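PDB 3RJA: carbohydrate oxidase from Microdochium nivale, which oxidises the C1 hydroxyl of mono-, oligo- and polysaccharides to lactones with the help of FAD, reducing molecular oxygen to hydrogen peroxide. Local coordinates for residues Ala116-Leu119 with Asn120-Gly124; Thr291-Asn294 with Trp295-Val299; Asp390-Asp393 with Asn394-Tyr398; Trp409-Ser412 with Val413-Leu417; Ala416-Lys419 with Ser420-Gly423. All coordinates share one frame; numbering follows the deposited sequence. Where two conformers were deposited one is given.

Overall arrangement
The five contacts are local and follow one another along the chain in numerical order. Interaction 1 ends helix 112-123, within the FAD binding domain. Interaction 2 starts helix 295-301 and touches interaction 1, their centres about 14 Å apart; Asn-120 packs on Trp-295 and Ile-296. Interactions 2, 3 and 5 all reach the eight-stranded antiparallel sheet, at strands 286-293, 384-392 and 422-423. The first and last of these are its outermost strands. Interaction 4 ends helix 403-414 and shares Ala-416 and Leu-417 with interaction 5, their centres about 9 Å apart. These two centres lie about 41 to 42 Å from that of interaction 1, across the chain's centre. Of the five, interaction 3 holds a residue that grips the substrate analogue beside FAD.

Interaction 1: Ala116-Leu119 with Asn120-Gly124; sequences ATVL and NDKYG
Ala-116 opens the run of i to i+4 bonds in the last turns of helix 112-123: its O takes the N-H of Asn-120 at 3.0 Å. The CB of Asn-120 also rests against that oxygen. Thr-117 comes next. Its O accepts from Asp-121 N at 2.9 Å in a nearly straight bond (167° at the hydrogen). CG2 of Thr-117 lies anti to the backbone N (OG1 chi1 -64°), which brings the methyl to 3.4 Å from OD2 of Asp-121. The hydroxyl OG1 turns the other way and bonds to Gly-113 O, one helical turn back. The methyl, not the hydroxyl, therefore meets the carboxylate. Val-118 O takes Lys-122 N at 3.0 Å. Its side chain reaches Lys-122 only loosely, with CG1 4.4 Å from CD, and packs on Val-94. Leu-119 continues the series with a weak bond, Tyr-123 N to Leu-119 O at 3.1 Å. Its CD2 lies 4.3 Å from CD2 of Tyr-123. CG of Lys-122 sits over the centre of that tyrosine ring, 3.9 Å above its plane, and Tyr-97 stacks with the ring. Asn-120 O is the last acceptor, for the N of Gly-124, which leaves helical geometry with positive phi. This is typical of the C-terminal end of an alpha-helix: Gly-124 carries the chain from helix 112-123 into the short strand 125-126, and a backbone bond joins Leu-119 and Arg-125.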
loop_
_atom_site.group_PDB
_atom_site.type_symbol
_atom_site.label_atom_id
_atom_site.label_comp_id
_atom_site.label_asym_id
_atom_site.label_seq_id
_atom_site.Cartn_x
_atom_site.Cartn_y
_atom_site.Cartn_z
ATOM N N ALA A 116 12.926 -7.839 2.494
ATOM C CA ALA A 116 14.093 -7.065 2.043
ATOM C C ALA A 116 15.368 -7.584 2.684
ATOM O O ALA A 116 16.416 -7.637 2.039
ATOM C CB ALA A 116 13.929 -5.600 2.321
ATOM N N THR A 117 15.293 -7.939 3.962
ATOM C CA THR A 117 16.478 -8.451 4.672
ATOM C C THR A 117 16.997 -9.750 4.075
ATOM O O THR A 117 18.188 -9.863 3.790
ATOM C CB THR A 117 16.201 -8.652 6.166
ATOM O OG1 THR A 117 15.922 -7.377 6.742
ATOM C CG2 THR A 117 17.454 -9.238 6.852
ATOM N N VAL A 118 16.093 -10.710 3.875
ATOM C CA VAL A 118 16.434 -12.021 3.318
ATOM C C VAL A 118 16.964 -11.879 1.903
ATOM O O VAL A 118 18.034 -12.399 1.605
ATOM C CB VAL A 118 15.254 -13.055 3.382
ATOM C CG1 VAL A 118 15.663 -14.419 2.768
ATOM C CG2 VAL A 118 14.798 -13.267 4.828
ATOM N N LEU A 119 16.265 -11.150 1.042
ATOM C CA LEU A 119 16.746 -10.987 -0.337
ATOM C C LEU A 119 18.113 -10.278 -0.403
ATOM O O LEU A 119 18.975 -10.650 -1.204
ATOM C CB LEU A 119 15.732 -10.215 -1.211
ATOM C CG LEU A 119 14.402 -10.852 -1.639
ATOM C CD1 LEU A 119 13.614 -9.828 -2.498
ATOM C CD2 LEU A 119 14.567 -12.200 -2.424
ATOM N N ASN A 120 18.321 -9.261 0.432
ATOM C CA ASN A 120 19.646 -8.605 0.464
ATOM C C ASN A 120 20.790 -9.516 1.002
ATOM O O ASN A 120 21.782 -9.777 0.320
ATOM C CB ASN A 120 19.599 -7.318 1.283
ATOM C CG ASN A 120 20.935 -6.627 1.320
ATOM O OD1 ASN A 120 21.678 -6.753 2.311
ATOM N ND2 ASN A 120 21.285 -5.945 0.231
ATOM N N ASP A 121 20.615 -10.000 2.220
ATOM C CA ASP A 121 21.675 -10.644 2.979
ATOM C C ASP A 121 21.989 -12.029 2.403
ATOM O O ASP A 121 23.141 -12.435 2.327
ATOM C CB ASP A 121 21.258 -10.787 4.454
ATOM C CG ASP A 121 21.168 -9.451 5.195
ATOM O OD1 ASP A 121 21.419 -8.374 4.613
ATOM O OD2 ASP A 121 20.822 -9.477 6.393
ATOM N N LYS A 122 20.955 -12.755 2.005
ATOM C CA LYS A 122 21.149 -14.080 1.468
ATOM C C LYS A 122 21.447 -14.049 -0.035
ATOM O O LYS A 122 22.227 -14.869 -0.525
ATOM C CB LYS A 122 19.929 -14.955 1.788
ATOM C CG LYS A 122 20.193 -16.431 1.745
ATOM C CD LYS A 122 18.989 -17.208 2.256
ATOM C CE LYS A 122 19.054 -18.652 1.773
ATOM N NZ LYS A 122 19.914 -19.475 2.673
ATOM N N TYR A 123 20.866 -13.112 -0.783
ATOM C CA TYR A 123 21.021 -13.202 -2.253
ATOM C C TYR A 123 21.584 -11.991 -2.998
ATOM O O TYR A 123 21.808 -12.057 -4.202
ATOM C CB TYR A 123 19.712 -13.634 -2.909
ATOM C CG TYR A 123 19.102 -14.906 -2.352
ATOM C CD1 TYR A 123 19.701 -16.151 -2.579
ATOM C CD2 TYR A 123 17.894 -14.870 -1.631
ATOM C CE1 TYR A 123 19.118 -17.331 -2.100
ATOM C CE2 TYR A 123 17.307 -16.053 -1.129
ATOM C CZ TYR A 123 17.928 -17.272 -1.379
ATOM O OH TYR A 123 17.368 -18.432 -0.900
ATOM N N GLY A 124 21.816 -10.906 -2.280
ATOM C CA GLY A 124 22.265 -9.668 -2.870
ATOM C C GLY A 124 21.234 -9.001 -3.772
ATOM O O GLY A 124 21.617 -8.334 -4.728
#

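Interaction 2: Thr291-Asn294 with Trp295-Val299; sequences TSLN and WIESV
Asn-294 and Glu-297 exchange hydrogen bonds in both directions. The side chain OD1 of Asn-294 takes the N-H of Glu-297 at 3.0 Å, with the donor almost in line with the amide C=O (178°). In return, the backbone N of Asn-294 gives to Glu-297 OE1 at 2.9 Å, on the anti side of the carboxylate. This is a capping box at the N-terminus of helix 295-301, just where strand 286-293 ends. Amide and carboxylate are stacked, their planes 27° apart. CG of Asn-294 sits between its backbone N and carbonyl carbon (chi1 66°), which swings OD1 over the first helical turn. An alanine here would remove OD1 and is likely to leave Glu-297 N without its capping acceptor. The backbone adds Ser-298 N to Asn-294 O at 2.9 Å. The hydroxyl of Ser-298 is a side-chain donor: OG bonds to Trp-295 O at 2.6 Å, on a lone pair, and Val-299 N shares that acceptor. The apolar contacts come from Leu-293: CD2 touches Glu-297 CB at 3.8 Å, and CD1 lies near CA and CB of Ser-298.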
loop_
_atom_site.group_PDB
_atom_site.type_symbol
_atom_site.label_atom_id
_atom_site.label_comp_id
_atom_site.label_asym_id
_atom_site.label_seq_id
_atom_site.Cartn_x
_atom_site.Cartn_y
_atom_site.Cartn_z
ATOM N N THR A 291 22.658 11.974 2.552
ATOM C CA THR A 291 23.308 10.795 3.158
ATOM C C THR A 291 23.549 9.736 2.107
ATOM O O THR A 291 22.615 9.352 1.370
ATOM C CB THR A 291 22.439 10.152 4.243
ATOM O OG1 THR A 291 21.847 11.177 5.028
ATOM C CG2 THR A 291 23.258 9.202 5.132
ATOM N N SER A 292 24.785 9.244 2.063
ATOM C CA SER A 292 25.178 8.174 1.159
ATOM C C SER A 292 24.862 6.811 1.748
ATOM O O SER A 292 25.186 6.531 2.906
ATOM C CB SER A 292 26.663 8.305 0.793
ATOM O OG SER A 292 26.871 9.575 0.157
ATOM N N LEU A 293 24.212 5.963 0.954
ATOM C CA LEU A 293 23.655 4.713 1.486
ATOM C C LEU A 293 23.808 3.603 0.476
ATOM O O LEU A 293 23.777 3.853 -0.741
ATOM C CB LEU A 293 22.144 4.866 1.775
ATOM C CG LEU A 293 21.667 5.932 2.775
ATOM C CD1 LEU A 293 20.193 6.249 2.571
ATOM C CD2 LEU A 293 21.919 5.492 4.208
ATOM N N ASN A 294 23.928 2.370 0.961
ATOM C CA ASN A 294 23.653 1.240 0.088
ATOM C C ASN A 294 22.195 0.797 0.259
ATOM O O ASN A 294 21.433 1.406 1.048
ATOM C CB ASN A 294 24.652 0.080 0.308
ATOM C CG ASN A 294 24.516 -0.554 1.676
ATOM O OD1 ASN A 294 23.458 -0.501 2.313
ATOM N ND2 ASN A 294 25.603 -1.158 2.143
ATOM N N TRP A 295 21.805 -0.240 -0.493
ATOM C CA TRP A 295 20.441 -0.751 -0.448
ATOM C C TRP A 295 19.911 -1.009 0.974
ATOM O O TRP A 295 18.916 -0.403 1.385
ATOM C CB TRP A 295 20.295 -2.047 -1.258
ATOM C CG TRP A 295 18.882 -2.536 -1.211
ATOM C CD1 TRP A 295 18.426 -3.663 -0.600
ATOM C CD2 TRP A 295 17.728 -1.886 -1.781
ATOM N NE1 TRP A 295 17.055 -3.772 -0.765
ATOM C CE2 TRP A 295 16.603 -2.691 -1.480
ATOM C CE3 TRP A 295 17.543 -0.712 -2.521
ATOM C CZ2 TRP A 295 15.301 -2.366 -1.913
ATOM C CZ3 TRP A 295 16.246 -0.388 -2.968
ATOM C CH2 TRP A 295 15.138 -1.220 -2.668
ATOM N N ILE A 296 20.558 -1.919 1.712
ATOM C CA ILE A 296 20.000 -2.328 3.012
ATOM C C ILE A 296 19.948 -1.144 3.992
ATOM O O ILE A 296 19.018 -1.002 4.806
ATOM C CB ILE A 296 20.700 -3.608 3.603
ATOM C CG1 ILE A 296 19.832 -4.269 4.678
ATOM C CG2 ILE A 296 22.111 -3.305 4.149
ATOM C CD1 ILE A 296 18.420 -4.693 4.212
ATOM N N GLU A 297 20.943 -0.275 3.878
ATOM C CA GLU A 297 20.972 0.944 4.659
ATOM C C GLU A 297 19.806 1.856 4.330
ATOM O O GLU A 297 19.241 2.470 5.242
ATOM C CB GLU A 297 22.298 1.672 4.452
ATOM C CG GLU A 297 23.470 0.985 5.172
ATOM C CD GLU A 297 24.831 1.537 4.761
ATOM O OE1 GLU A 297 24.932 2.245 3.717
ATOM O OE2 GLU A 297 25.816 1.236 5.480
ATOM N N SER A 298 19.433 1.944 3.040
ATOM C CA SER A 298 18.286 2.779 2.653
ATOM C C SER A 298 16.996 2.195 3.233
ATOM O O SER A 298 16.129 2.932 3.691
ATOM C CB SER A 298 18.171 2.943 1.123
ATOM O OG SER A 298 17.738 1.736 0.501
ATOM N N VAL A 299 16.878 0.871 3.244
ATOM C CA VAL A 299 15.715 0.241 3.886
ATOM C C VAL A 299 15.553 0.664 5.359
ATOM O O VAL A 299 14.447 1.043 5.796
ATOM C CB VAL A 299 15.715 -1.287 3.757
ATOM C CG1 VAL A 299 14.345 -1.883 4.254
ATOM C CG2 VAL A 299 15.942 -1.683 2.319
#

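Interaction 3: Asp390-Asp393 with Asn394-Tyr398; sequences DRYD and NNQTY. With ABL ((2R,3R,4R,5R)-4,5-dihydroxy-2-(hydroxymethyl)-6-oxopiperidin-3-yl beta-D-glucopyranoside), chain G.
Asp-390 OD2 receives the hydroxyl of Tyr-398 at 2.7 Å from OH, from above the carboxylate plane. Its other oxygen, OD1, forms a salt bridge with Arg-351. The Tyr-392 ring turns its edge to the face of Tyr-398, an offset edge-to-face pair with planes at 77°. CD1 of Tyr-392 comes to 3.4 Å from CD2 of Tyr-398. The OH of Tyr-392 bonds to Ser-402. At the type I turn from Asp-393 to Gln-396, Asp-393 N gives to Gln-396 OE1 at 3.0 Å, in the amide plane on a lone pair. Gln-396 N answers to Asp-393 O at 3.1 Å. A water donates to both Tyr-392 O and Asn-394 OD1. Pointing away from the turn, Arg-391 stretches to the substrate analogue. NH1 meets its O2 at 2.8 Å and NH2 meets O3 at 3.1 Å, the latter nearly straight (177°). Glu-317 also pairs with NH1. The two bonds hold the glucosyl unit of the analogue, not its lactam ring, which is consistent with recognition of the second sugar of an oligosaccharide.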
loop_
_atom_site.group_PDB
_atom_site.type_symbol
_atom_site.label_atom_id
_atom_site.label_comp_id
_atom_site.label_asym_id
_atom_site.label_seq_id
_atom_site.Cartn_x
_atom_site.Cartn_y
_atom_site.Cartn_z
ATOM N N ASP A 390 -4.580 10.946 9.974
ATOM C CA ASP A 390 -5.114 11.659 11.125
ATOM C C ASP A 390 -5.034 10.739 12.356
ATOM O O ASP A 390 -5.852 9.837 12.531
ATOM C CB ASP A 390 -6.557 12.022 10.815
ATOM C CG ASP A 390 -7.180 12.938 11.844
ATOM O OD1 ASP A 390 -6.472 13.332 12.814
ATOM O OD2 ASP A 390 -8.403 13.235 11.677
ATOM N N ARG A 391 -4.036 10.966 13.198
ATOM C CA ARG A 391 -3.733 10.012 14.260
ATOM C C ARG A 391 -3.833 10.540 15.721
ATOM O O ARG A 391 -3.137 11.467 16.104
ATOM C CB ARG A 391 -2.347 9.395 14.036
ATOM C CG ARG A 391 -1.944 8.454 15.158
ATOM C CD ARG A 391 -0.677 7.691 14.873
ATOM N NE ARG A 391 0.559 8.455 15.067
ATOM C CZ ARG A 391 1.639 8.358 14.261
ATOM N NH1 ARG A 391 1.637 7.585 13.139
ATOM N NH2 ARG A 391 2.733 9.061 14.546
ATOM N N TYR A 392 -4.673 9.881 16.518
ATOM C CA TYR A 392 -4.775 10.108 17.952
ATOM C C TYR A 392 -3.907 9.108 18.729
ATOM O O TYR A 392 -3.420 8.099 18.169
ATOM C CB TYR A 392 -6.229 9.992 18.386
ATOM C CG TYR A 392 -7.080 11.190 18.018
ATOM C CD1 TYR A 392 -7.540 11.367 16.709
ATOM C CD2 TYR A 392 -7.419 12.161 18.985
ATOM C CE1 TYR A 392 -8.325 12.453 16.359
ATOM C CE2 TYR A 392 -8.196 13.262 18.657
ATOM C CZ TYR A 392 -8.642 13.409 17.349
ATOM O OH TYR A 392 -9.422 14.475 17.020
ATOM N N ASP A 393 -3.681 9.402 20.007
ATOM C CA ASP A 393 -2.922 8.493 20.866
ATOM C C ASP A 393 -3.735 7.217 21.084
ATOM O O ASP A 393 -4.965 7.225 20.989
ATOM C CB ASP A 393 -2.617 9.155 22.214
ATOM C CG ASP A 393 -1.680 10.314 22.085
ATOM O OD1 ASP A 393 -0.806 10.279 21.189
ATOM O OD2 ASP A 393 -1.824 11.266 22.888
ATOM N N ASN A 394 -3.047 6.130 21.397
ATOM C CA ASN A 394 -3.725 4.853 21.590
ATOM C C ASN A 394 -4.607 4.789 22.831
ATOM O O ASN A 394 -5.503 3.969 22.887
ATOM C CB ASN A 394 -2.725 3.688 21.547
ATOM C CG ASN A 394 -2.123 3.505 20.153
ATOM O OD1 ASN A 394 -2.688 3.983 19.155
ATOM N ND2 ASN A 394 -0.967 2.834 20.083
ATOM N N ASN A 395 -4.359 5.656 23.809
ATOM C CA ASN A 395 -5.261 5.776 24.965
ATOM C C ASN A 395 -6.384 6.810 24.789
ATOM O O ASN A 395 -6.997 7.219 25.783
ATOM C CB ASN A 395 -4.479 6.007 26.277
ATOM C CG ASN A 395 -3.662 7.304 26.276
ATOM O OD1 ASN A 395 -3.929 8.229 25.508
ATOM N ND2 ASN A 395 -2.650 7.369 27.152
ATOM N N GLN A 396 -6.649 7.236 23.548
ATOM C CA GLN A 396 -7.780 8.128 23.263
ATOM C C GLN A 396 -8.739 7.471 22.296
ATOM O O GLN A 396 -8.346 6.624 21.489
ATOM C CB GLN A 396 -7.327 9.441 22.596
ATOM C CG GLN A 396 -6.374 10.310 23.384
ATOM C CD GLN A 396 -5.895 11.538 22.604
ATOM O OE1 GLN A 396 -5.212 11.423 21.565
ATOM N NE2 GLN A 396 -6.224 12.718 23.117
ATOM N N THR A 397 -9.988 7.900 22.354
ATOM C CA THR A 397 -11.008 7.513 21.397
ATOM C C THR A 397 -10.916 8.432 20.211
ATOM O O THR A 397 -10.839 9.641 20.389
ATOM C CB THR A 397 -12.411 7.641 22.033
ATOM O OG1 THR A 397 -12.469 6.764 23.155
ATOM C CG2 THR A 397 -13.523 7.241 21.064
ATOM N N TYR A 398 -10.922 7.876 18.992
ATOM C CA TYR A 398 -11.023 8.729 17.824
ATOM C C TYR A 398 -12.411 9.366 17.830
ATOM O O TYR A 398 -13.395 8.648 17.747
ATOM C CB TYR A 398 -10.814 7.939 16.526
ATOM C CG TYR A 398 -10.714 8.853 15.331
ATOM C CD1 TYR A 398 -11.851 9.302 14.673
ATOM C CD2 TYR A 398 -9.459 9.286 14.864
ATOM C CE1 TYR A 398 -11.741 10.154 13.575
ATOM C CE2 TYR A 398 -9.351 10.135 13.777
ATOM C CZ TYR A 398 -10.486 10.575 13.144
ATOM O OH TYR A 398 -10.370 11.450 12.073
HETATM C C1A ABL G . 2.515 5.139 4.739
HETATM O O1A ABL G . 2.043 4.682 3.672
HETATM C C2A ABL G . 3.722 6.100 4.722
HETATM O O2A ABL G . 4.560 5.717 3.633
HETATM C C3A ABL G . 4.522 6.110 6.049
HETATM O O3A ABL G . 5.394 7.267 6.003
HETATM C C4A ABL G . 3.565 6.282 7.213
HETATM O O1 ABL G . 4.269 6.347 8.480
HETATM C C5A ABL G . 2.585 5.059 7.257
HETATM N N5 ABL G . 1.961 4.811 5.930
HETATM C C6A ABL G . 1.409 5.272 8.245
HETATM O O6A ABL G . 0.867 4.043 8.763
HETATM C C1 ABL G . 4.530 7.645 9.087
HETATM C C2 ABL G . 4.693 7.501 10.621
HETATM O O2 ABL G . 3.491 6.932 11.154
HETATM C C3 ABL G . 4.995 8.876 11.230
HETATM O O3 ABL G . 5.175 8.792 12.643
HETATM C C4 ABL G . 6.242 9.485 10.511
HETATM O O4 ABL G . 6.591 10.758 11.035
HETATM C C5 ABL G . 5.970 9.596 9.006
HETATM O O5 ABL G . 5.663 8.272 8.504
HETATM C C6 ABL G . 7.137 10.231 8.240
HETATM O O6 ABL G . 8.363 9.607 8.446
HETATM O O HOH W 1 -1.760 5.992 17.683
#

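Interaction 4: Trp409-Ser412 with Val413-Leu417; sequences WVNS and VTKAL
Val-410 and Thr-414 meet at a slant, one turn apart at the C-terminal end of helix 403-414, with CG1 of Val-410 4.2 Å from CG2 of Thr-414. CG2 of Thr-414 lies 3.5 Å from Val-410 O, the acceptor for Thr-414 N at 3.0 Å. Val-413 N adds a weak bond to the same oxygen. A type I turn from Thr-414 to Leu-417 follows. Asn-411 and Lys-415 also run aslant. The lysine leaves between its backbone N and carbonyl carbon (chi1 76°) and folds back, which lays CG 3.3 Å from Asn-411 O. Its extended chain then passes Asn-411, with CD 4.1 Å from ND2. Lys-415 N bonds to Asn-411 O at 3.0 Å. Ser-412 OG gives to Trp-409 O at 2.6 Å and lies in plane at the edge of the indole. That ring stacks with Phe-337 and Tyr-340, packing the helix on helix 332-345. The buried serine hydroxyl thus spends its proton within the helix, while the lysine meets its neighbours through its aliphatic part, and its contact here is not ionic.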
loop_
_atom_site.group_PDB
_atom_site.type_symbol
_atom_site.label_atom_id
_atom_site.label_comp_id
_atom_site.label_asym_id
_atom_site.label_seq_id
_atom_site.Cartn_x
_atom_site.Cartn_y
_atom_site.Cartn_z
ATOM N N TRP A 409 -10.575 18.148 3.555
ATOM C CA TRP A 409 -9.377 18.380 2.753
ATOM C C TRP A 409 -9.504 17.696 1.397
ATOM O O TRP A 409 -9.157 18.277 0.380
ATOM C CB TRP A 409 -8.116 17.899 3.476
ATOM C CG TRP A 409 -6.892 18.753 3.230
ATOM C CD1 TRP A 409 -6.685 19.669 2.207
ATOM C CD2 TRP A 409 -5.702 18.748 4.001
ATOM N NE1 TRP A 409 -5.439 20.234 2.328
ATOM C CE2 TRP A 409 -4.814 19.682 3.418
ATOM C CE3 TRP A 409 -5.298 18.055 5.156
ATOM C CZ2 TRP A 409 -3.563 19.938 3.950
ATOM C CZ3 TRP A 409 -4.053 18.287 5.657
ATOM C CH2 TRP A 409 -3.197 19.229 5.061
ATOM N N VAL A 410 -10.008 16.456 1.394
ATOM C CA VAL A 410 -10.154 15.683 0.170
ATOM C C VAL A 410 -11.226 16.344 -0.709
ATOM O O VAL A 410 -11.068 16.460 -1.923
ATOM C CB VAL A 410 -10.529 14.204 0.488
ATOM C CG1 VAL A 410 -11.154 13.512 -0.730
ATOM C CG2 VAL A 410 -9.298 13.425 0.994
ATOM N N ASN A 411 -12.312 16.788 -0.074
ATOM C CA ASN A 411 -13.390 17.472 -0.782
ATOM C C ASN A 411 -12.872 18.775 -1.404
ATOM O O ASN A 411 -13.268 19.143 -2.520
ATOM C CB ASN A 411 -14.571 17.745 0.162
ATOM C CG ASN A 411 -15.538 18.783 -0.398
ATOM O OD1 ASN A 411 -16.365 18.476 -1.263
ATOM N ND2 ASN A 411 -15.431 20.032 0.094
ATOM N N SER A 412 -11.965 19.447 -0.690
ATOM C CA SER A 412 -11.356 20.675 -1.223
ATOM C C SER A 412 -10.753 20.434 -2.609
ATOM O O SER A 412 -10.845 21.309 -3.466
ATOM C CB SER A 412 -10.332 21.296 -0.255
ATOM O OG SER A 412 -9.031 20.772 -0.457
ATOM N N VAL A 413 -10.165 19.247 -2.838
ATOM C CA VAL A 413 -9.574 18.925 -4.140
ATOM C C VAL A 413 -10.622 18.412 -5.131
ATOM O O VAL A 413 -10.660 18.860 -6.283
ATOM C CB VAL A 413 -8.377 17.909 -4.023
ATOM C CG1 VAL A 413 -7.880 17.447 -5.400
ATOM C CG2 VAL A 413 -7.235 18.500 -3.249
ATOM N N THR A 414 -11.492 17.500 -4.690
ATOM C CA THR A 414 -12.394 16.804 -5.628
ATOM C C THR A 414 -13.481 17.699 -6.187
ATOM O O THR A 414 -13.891 17.533 -7.359
ATOM C CB THR A 414 -13.015 15.488 -5.062
ATOM O OG1 THR A 414 -13.812 15.752 -3.902
ATOM C CG2 THR A 414 -11.918 14.467 -4.709
ATOM N N LYS A 415 -13.943 18.647 -5.366
ATOM C CA LYS A 415 -14.938 19.582 -5.844
ATOM C C LYS A 415 -14.381 20.361 -7.049
ATOM O O LYS A 415 -15.154 20.820 -7.875
ATOM C CB LYS A 415 -15.435 20.514 -4.728
ATOM C CG LYS A 415 -14.475 21.647 -4.330
ATOM C CD LYS A 415 -15.059 22.458 -3.186
ATOM C CE LYS A 415 -14.274 23.755 -3.016
ATOM N NZ LYS A 415 -14.558 24.477 -1.728
ATOM N N ALA A 416 -13.048 20.451 -7.179
ATOM C CA ALA A 416 -12.444 21.238 -8.275
ATOM C C ALA A 416 -12.174 20.441 -9.552
ATOM O O ALA A 416 -11.662 20.985 -10.539
ATOM C CB ALA A 416 -11.187 21.904 -7.815
ATOM N N LEU A 417 -12.513 19.157 -9.548
ATOM C CA LEU A 417 -12.089 18.282 -10.657
ATOM C C LEU A 417 -13.220 17.476 -11.268
ATOM O O LEU A 417 -14.147 17.082 -10.559
ATOM C CB LEU A 417 -10.989 17.310 -10.175
ATOM C CG LEU A 417 -9.621 17.868 -9.759
ATOM C CD1 LEU A 417 -8.766 16.738 -9.118
ATOM C CD2 LEU A 417 -8.893 18.537 -10.947
#

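Interaction 5: Ala416-Lys419 with Ser420-Gly423; sequences ALPK and SDWG
Pro-418 and Asp-421 form the close part of a short 3-10 turn that leads from the loop after helix 403-414 into edge strand 422-423. Asp-421 N gives to Pro-418 O at 2.9 Å, with the donor well above the carbonyl plane. Trp-422 N reaches Lys-419 O only weakly, at 3.4 Å. The proline ring lies aslant against the carboxylate, CG of Pro-418 being 3.8 Å from CG of Asp-421. Beside it, the indole of Trp-422 folds back over the chain. Its CG stands between the backbone N and the carbonyl carbon (chi1 66°), which sends CD1 to 3.4 Å from Pro-418 O and 3.9 Å from CB of Leu-417. Lys-419 O lies over one face of the ring, offset toward the rim. Leu-324 and Leu-326 of strand 318-326 and Val-441 of helix 435-443 also touch this tryptophan.

The solvent side is looser. Lys-419 and Ser-420 are exposed. A water sits in plane at the indole edge, accepting from NE1 of Trp-422 at 2.8 Å and donating to Leu-417 O at 2.6 Å. Asp-421 OD1 has a long, weak ion pair with Lys-327. A glycine in place of Asp-421 would probably leave CG and CD of Pro-418 without the carboxylate that lies against them, and Lys-327 without that charged partner. The sound bonds are made by the backbone and through the water, while the one ion pair is long and weak, so charge probably contributes little.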
loop_
_atom_site.group_PDB
_atom_site.type_symbol
_atom_site.label_atom_id
_atom_site.label_comp_id
_atom_site.label_asym_id
_atom_site.label_seq_id
_atom_site.Cartn_x
_atom_site.Cartn_y
_atom_site.Cartn_z
ATOM N N ALA A 416 -13.048 20.451 -7.179
ATOM C CA ALA A 416 -12.444 21.238 -8.275
ATOM C C ALA A 416 -12.174 20.441 -9.552
ATOM O O ALA A 416 -11.662 20.985 -10.539
ATOM C CB ALA A 416 -11.187 21.904 -7.815
ATOM N N LEU A 417 -12.513 19.157 -9.548
ATOM C CA LEU A 417 -12.089 18.282 -10.657
ATOM C C LEU A 417 -13.220 17.476 -11.268
ATOM O O LEU A 417 -14.147 17.082 -10.559
ATOM C CB LEU A 417 -10.989 17.310 -10.175
ATOM C CG LEU A 417 -9.621 17.868 -9.759
ATOM C CD1 LEU A 417 -8.766 16.738 -9.118
ATOM C CD2 LEU A 417 -8.893 18.537 -10.947
ATOM N N PRO A 418 -13.138 17.191 -12.575
ATOM C CA PRO A 418 -14.126 16.225 -13.066
ATOM C C PRO A 418 -13.803 14.867 -12.429
ATOM O O PRO A 418 -12.635 14.607 -12.127
ATOM C CB PRO A 418 -13.881 16.178 -14.574
ATOM C CG PRO A 418 -12.506 16.673 -14.776
ATOM C CD PRO A 418 -12.134 17.556 -13.589
ATOM N N LYS A 419 -14.819 14.026 -12.233
ATOM C CA LYS A 419 -14.637 12.739 -11.568
ATOM C C LYS A 419 -13.636 11.847 -12.295
ATOM O O LYS A 419 -12.937 11.051 -11.677
ATOM C CB LYS A 419 -15.983 12.034 -11.366
ATOM C CG LYS A 419 -16.915 12.765 -10.373
ATOM C CD LYS A 419 -18.023 11.862 -9.822
ATOM C CE LYS A 419 -19.165 11.692 -10.816
ATOM N NZ LYS A 419 -19.904 12.974 -11.037
ATOM N N SER A 420 -13.540 12.001 -13.608
ATOM C CA SER A 420 -12.627 11.190 -14.382
ATOM C C SER A 420 -11.148 11.508 -14.081
ATOM O O SER A 420 -10.270 10.760 -14.471
ATOM C CB SER A 420 -12.903 11.410 -15.870
ATOM O OG SER A 420 -12.293 12.624 -16.280
ATOM N N ASP A 421 -10.873 12.639 -13.432
ATOM C CA ASP A 421 -9.482 13.070 -13.215
ATOM C C ASP A 421 -8.836 12.507 -11.943
ATOM O O ASP A 421 -7.645 12.705 -11.701
ATOM C CB ASP A 421 -9.390 14.589 -13.188
ATOM C CG ASP A 421 -9.043 15.184 -14.546
ATOM O OD1 ASP A 421 -9.168 14.480 -15.573
ATOM O OD2 ASP A 421 -8.636 16.364 -14.582
ATOM N N TRP A 422 -9.623 11.830 -11.122
ATOM C CA TRP A 422 -9.112 11.438 -9.815
ATOM C C TRP A 422 -9.632 10.078 -9.404
ATOM O O TRP A 422 -10.728 9.672 -9.816
ATOM C CB TRP A 422 -9.399 12.502 -8.753
ATOM C CG TRP A 422 -10.859 12.716 -8.408
ATOM C CD1 TRP A 422 -11.722 13.650 -8.967
ATOM C CD2 TRP A 422 -11.629 12.003 -7.418
ATOM N NE1 TRP A 422 -12.961 13.550 -8.374
ATOM C CE2 TRP A 422 -12.936 12.548 -7.431
ATOM C CE3 TRP A 422 -11.339 10.952 -6.527
ATOM C CZ2 TRP A 422 -13.958 12.073 -6.592
ATOM C CZ3 TRP A 422 -12.349 10.478 -5.687
ATOM C CH2 TRP A 422 -13.655 11.036 -5.734
ATOM N N GLY A 423 -8.824 9.388 -8.591
ATOM C CA GLY A 423 -9.244 8.145 -7.970
ATOM C C GLY A 423 -8.788 8.100 -6.535
ATOM O O GLY A 423 -8.319 9.090 -6.006
HETATM O O HOH W 2 -14.996 15.461 -8.684
#